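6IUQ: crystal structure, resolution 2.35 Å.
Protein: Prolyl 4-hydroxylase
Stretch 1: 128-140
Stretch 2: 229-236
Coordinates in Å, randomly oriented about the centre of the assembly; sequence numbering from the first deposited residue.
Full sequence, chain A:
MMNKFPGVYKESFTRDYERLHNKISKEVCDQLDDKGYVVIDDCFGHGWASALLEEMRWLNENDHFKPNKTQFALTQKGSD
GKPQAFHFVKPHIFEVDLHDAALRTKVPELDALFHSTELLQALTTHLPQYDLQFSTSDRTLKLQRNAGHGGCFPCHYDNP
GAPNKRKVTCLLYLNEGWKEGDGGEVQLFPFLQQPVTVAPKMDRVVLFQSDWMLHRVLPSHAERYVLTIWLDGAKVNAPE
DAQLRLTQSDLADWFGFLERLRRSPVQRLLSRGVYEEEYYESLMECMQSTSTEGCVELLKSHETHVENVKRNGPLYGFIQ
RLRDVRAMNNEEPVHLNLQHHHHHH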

# COMPACT_ATOMS: atom_id res chain seq x y z
N PRO A 128 -9.89 -16.48 -3.88
CA PRO A 128 -11.30 -16.20 -4.17
C PRO A 128 -12.02 -15.53 -3.00
O PRO A 128 -12.99 -14.81 -3.21
CB PRO A 128 -11.91 -17.60 -4.41
CG PRO A 128 -10.77 -18.54 -4.51
CD PRO A 128 -9.58 -17.92 -3.85
N GLN A 129 -11.55 -15.76 -1.78
CA GLN A 129 -12.25 -15.25 -0.61
C GLN A 129 -12.25 -13.72 -0.52
O GLN A 129 -13.08 -13.15 0.19
CB GLN A 129 -11.66 -15.85 0.67
CG GLN A 129 -10.18 -15.60 0.91
CD GLN A 129 -9.28 -16.68 0.29
OE1 GLN A 129 -9.61 -17.27 -0.74
NE2 GLN A 129 -8.16 -16.94 0.92
N TYR A 130 -11.34 -13.05 -1.24
CA TYR A 130 -11.25 -11.59 -1.16
C TYR A 130 -12.38 -10.93 -1.95
O TYR A 130 -12.66 -9.74 -1.76
CB TYR A 130 -9.92 -11.05 -1.68
CG TYR A 130 -8.68 -11.40 -0.87
CD1 TYR A 130 -8.75 -12.18 0.29
CD2 TYR A 130 -7.44 -10.91 -1.27
CE1 TYR A 130 -7.61 -12.49 1.00
CE2 TYR A 130 -6.29 -11.23 -0.57
CZ TYR A 130 -6.38 -12.01 0.56
OH TYR A 130 -5.23 -12.30 1.23
N ASP A 131 -12.97 -11.68 -2.86
CA ASP A 131 -14.12 -11.22 -3.63
C ASP A 131 -13.83 -9.95 -4.42
O ASP A 131 -14.58 -8.98 -4.37
CB ASP A 131 -15.30 -10.97 -2.68
CG ASP A 131 -16.63 -11.03 -3.39
OD1 ASP A 131 -16.63 -11.26 -4.62
OD2 ASP A 131 -17.67 -10.84 -2.71
N LEU A 132 -12.72 -9.95 -5.15
CA LEU A 132 -12.31 -8.76 -5.89
C LEU A 132 -13.22 -8.54 -7.11
O LEU A 132 -13.83 -9.47 -7.63
CB LEU A 132 -10.84 -8.88 -6.33
CG LEU A 132 -9.84 -9.03 -5.18
CD1 LEU A 132 -8.43 -9.24 -5.72
CD2 LEU A 132 -9.88 -7.84 -4.20
N GLN A 133 -13.30 -7.29 -7.54
CA GLN A 133 -14.25 -6.91 -8.56
C GLN A 133 -13.59 -6.52 -9.88
O GLN A 133 -12.60 -5.78 -9.91
CB GLN A 133 -15.11 -5.76 -8.06
CG GLN A 133 -15.83 -6.01 -6.72
CD GLN A 133 -16.99 -6.96 -6.87
OE1 GLN A 133 -16.92 -8.12 -6.46
NE2 GLN A 133 -18.06 -6.47 -7.47
N PHE A 134 -14.17 -6.99 -10.98
CA PHE A 134 -13.65 -6.71 -12.31
C PHE A 134 -14.16 -5.40 -12.91
O PHE A 134 -13.58 -4.86 -13.86
CB PHE A 134 -13.98 -7.87 -13.23
CG PHE A 134 -13.10 -9.07 -13.01
CD1 PHE A 134 -13.45 -10.05 -12.09
CD2 PHE A 134 -11.92 -9.23 -13.73
CE1 PHE A 134 -12.64 -11.17 -11.89
CE2 PHE A 134 -11.11 -10.34 -13.53
CZ PHE A 134 -11.46 -11.31 -12.62
N SER A 135 -15.24 -4.87 -12.35
CA SER A 135 -15.82 -3.66 -12.89
C SER A 135 -14.81 -2.52 -12.83
O SER A 135 -14.00 -2.45 -11.91
CB SER A 135 -17.11 -3.29 -12.13
OG SER A 135 -17.47 -1.95 -12.41
N THR A 136 -14.85 -1.62 -13.81
CA THR A 136 -13.85 -0.56 -13.88
C THR A 136 -14.10 0.45 -12.79
O THR A 136 -13.25 1.30 -12.50
CB THR A 136 -13.85 0.15 -15.25
OG1 THR A 136 -15.18 0.56 -15.60
CG2 THR A 136 -13.30 -0.76 -16.35
N SER A 137 -15.27 0.35 -12.17
CA SER A 137 -15.64 1.22 -11.06
C SER A 137 -14.91 0.82 -9.79
O SER A 137 -14.73 1.64 -8.88
CB SER A 137 -17.15 1.18 -10.83
OG SER A 137 -17.85 1.82 -11.89
N ASP A 138 -14.48 -0.44 -9.72
CA ASP A 138 -13.89 -1.00 -8.52
C ASP A 138 -12.37 -1.20 -8.64
O ASP A 138 -11.79 -2.07 -7.98
CB ASP A 138 -14.57 -2.33 -8.18
CG ASP A 138 -16.10 -2.20 -8.07
OD1 ASP A 138 -16.59 -1.09 -7.76
OD2 ASP A 138 -16.81 -3.20 -8.32
N ARG A 139 -11.74 -0.42 -9.51
CA ARG A 139 -10.29 -0.37 -9.60
C ARG A 139 -9.93 1.11 -9.70
O ARG A 139 -10.69 1.90 -10.26
CB ARG A 139 -9.74 -1.17 -10.81
CG ARG A 139 -9.77 -0.38 -12.11
CD ARG A 139 -9.40 -1.20 -13.34
NE ARG A 139 -10.23 -2.40 -13.47
CZ ARG A 139 -10.26 -3.15 -14.56
NH1 ARG A 139 -9.53 -2.81 -15.61
NH2 ARG A 139 -11.03 -4.24 -14.63
N THR A 140 -8.79 1.48 -9.14
CA THR A 140 -8.28 2.84 -9.25
C THR A 140 -6.85 2.73 -9.70
O THR A 140 -6.10 1.93 -9.14
CB THR A 140 -8.32 3.61 -7.90
OG1 THR A 140 -9.68 3.89 -7.53
CG2 THR A 140 -7.56 4.93 -7.99
N ILE A 229 -2.13 0.73 -8.09
CA ILE A 229 -3.40 0.12 -8.44
C ILE A 229 -4.07 -0.40 -7.18
O ILE A 229 -3.45 -1.11 -6.37
CB ILE A 229 -3.23 -1.04 -9.44
CG1 ILE A 229 -2.55 -0.56 -10.72
CG2 ILE A 229 -4.56 -1.67 -9.77
CD1 ILE A 229 -2.12 -1.71 -11.65
N TRP A 230 -5.32 -0.02 -6.96
CA TRP A 230 -6.08 -0.54 -5.84
C TRP A 230 -7.18 -1.42 -6.36
O TRP A 230 -7.91 -1.04 -7.26
CB TRP A 230 -6.67 0.57 -5.00
CG TRP A 230 -5.71 1.18 -4.03
CD1 TRP A 230 -5.21 0.59 -2.90
CD2 TRP A 230 -5.17 2.49 -4.08
NE1 TRP A 230 -4.36 1.46 -2.25
CE2 TRP A 230 -4.33 2.64 -2.94
CE3 TRP A 230 -5.30 3.57 -4.97
CZ2 TRP A 230 -3.62 3.82 -2.68
CZ3 TRP A 230 -4.59 4.75 -4.70
CH2 TRP A 230 -3.76 4.86 -3.56
N LEU A 231 -7.32 -2.60 -5.77
CA LEU A 231 -8.41 -3.49 -6.12
C LEU A 231 -9.44 -3.54 -4.99
O LEU A 231 -9.09 -3.84 -3.84
CB LEU A 231 -7.85 -4.88 -6.44
CG LEU A 231 -6.83 -4.85 -7.59
CD1 LEU A 231 -6.43 -6.23 -8.01
CD2 LEU A 231 -7.36 -4.03 -8.81
N ASP A 232 -10.70 -3.24 -5.29
CA ASP A 232 -11.73 -3.25 -4.25
C ASP A 232 -12.26 -4.65 -3.94
O ASP A 232 -12.27 -5.53 -4.79
CB ASP A 232 -12.92 -2.37 -4.63
CG ASP A 232 -12.55 -0.90 -4.75
OD1 ASP A 232 -11.46 -0.48 -4.27
OD2 ASP A 232 -13.38 -0.17 -5.32
N GLY A 233 -12.70 -4.86 -2.70
CA GLY A 233 -13.31 -6.11 -2.30
C GLY A 233 -14.75 -5.88 -1.86
O GLY A 233 -15.05 -4.89 -1.19
N ALA A 234 -15.63 -6.80 -2.23
CA ALA A 234 -17.05 -6.66 -1.89
C ALA A 234 -17.33 -6.82 -0.39
O ALA A 234 -18.36 -6.34 0.10
CB ALA A 234 -17.87 -7.68 -2.69
N LYS A 235 -16.44 -7.48 0.34
CA LYS A 235 -16.71 -7.86 1.74
C LYS A 235 -15.86 -7.11 2.73
O LYS A 235 -15.77 -7.49 3.90
CB LYS A 235 -16.47 -9.35 1.94
CG LYS A 235 -17.45 -10.24 1.19
CD LYS A 235 -17.32 -11.68 1.66
CE LYS A 235 -15.88 -12.16 1.54
NZ LYS A 235 -15.72 -13.60 1.92
N VAL A 236 -15.22 -6.03 2.28
CA VAL A 236 -14.32 -5.30 3.15
C VAL A 236 -15.13 -4.45 4.15
O VAL A 236 -16.26 -4.06 3.89
CB VAL A 236 -13.35 -4.43 2.31
CG1 VAL A 236 -13.99 -3.10 1.93
CG2 VAL A 236 -12.09 -4.19 3.07
O HOH W 1 -13.34 -8.14 0.22
O HOH W 2 -16.18 -0.81 -5.26

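Five of the six direct hydrogen bonds across this contact join backbone to backbone. Thr140 and Trp230 form an antiparallel hydrogen-bonded pair: Trp230 N donates to Thr140 O at 3.0 Å, and Thr140 N donates to Trp230 O at 3.3 Å. One step on, Arg139 and Leu231 are a non-hydrogen-bonded pair. Beyond it, Asp232 N donates to Asp138 O at 3.1 Å. A separate single bridge joins Leu132 and Gly233. It is flanked by a bond from Ala234 N to Asp131 O, 3.2 Å and nearly straight, and by a weak, more bent bond from Gln133 N to Asp232 O, 3.4 Å. Asp232 thus meets both ends of the intervening loop.

Gly233 has no side chain, and a CB there would lie only 3.0 Å from Tyr130 O.

The carboxylates of Asp138 and Asp232 come close, with OD1 of Asp138 4.1 Å from OD2 of Asp232. Water 2 sits between the two carboxylates and donates to both atoms. Water 1 links Tyr130 O to Lys235 N, accepting from the latter. The Lys235 side chain reaches back to Gln129, where NZ makes a weak 3.2 Å bond to the Gln129 O.

Apolar contacts are few. Leu132 CD2 lies 4.2 Å from Leu231 CB. Thr140 CG2 sits at the edge of the Trp230 ring, 4.0 Å from Trp230 CE3.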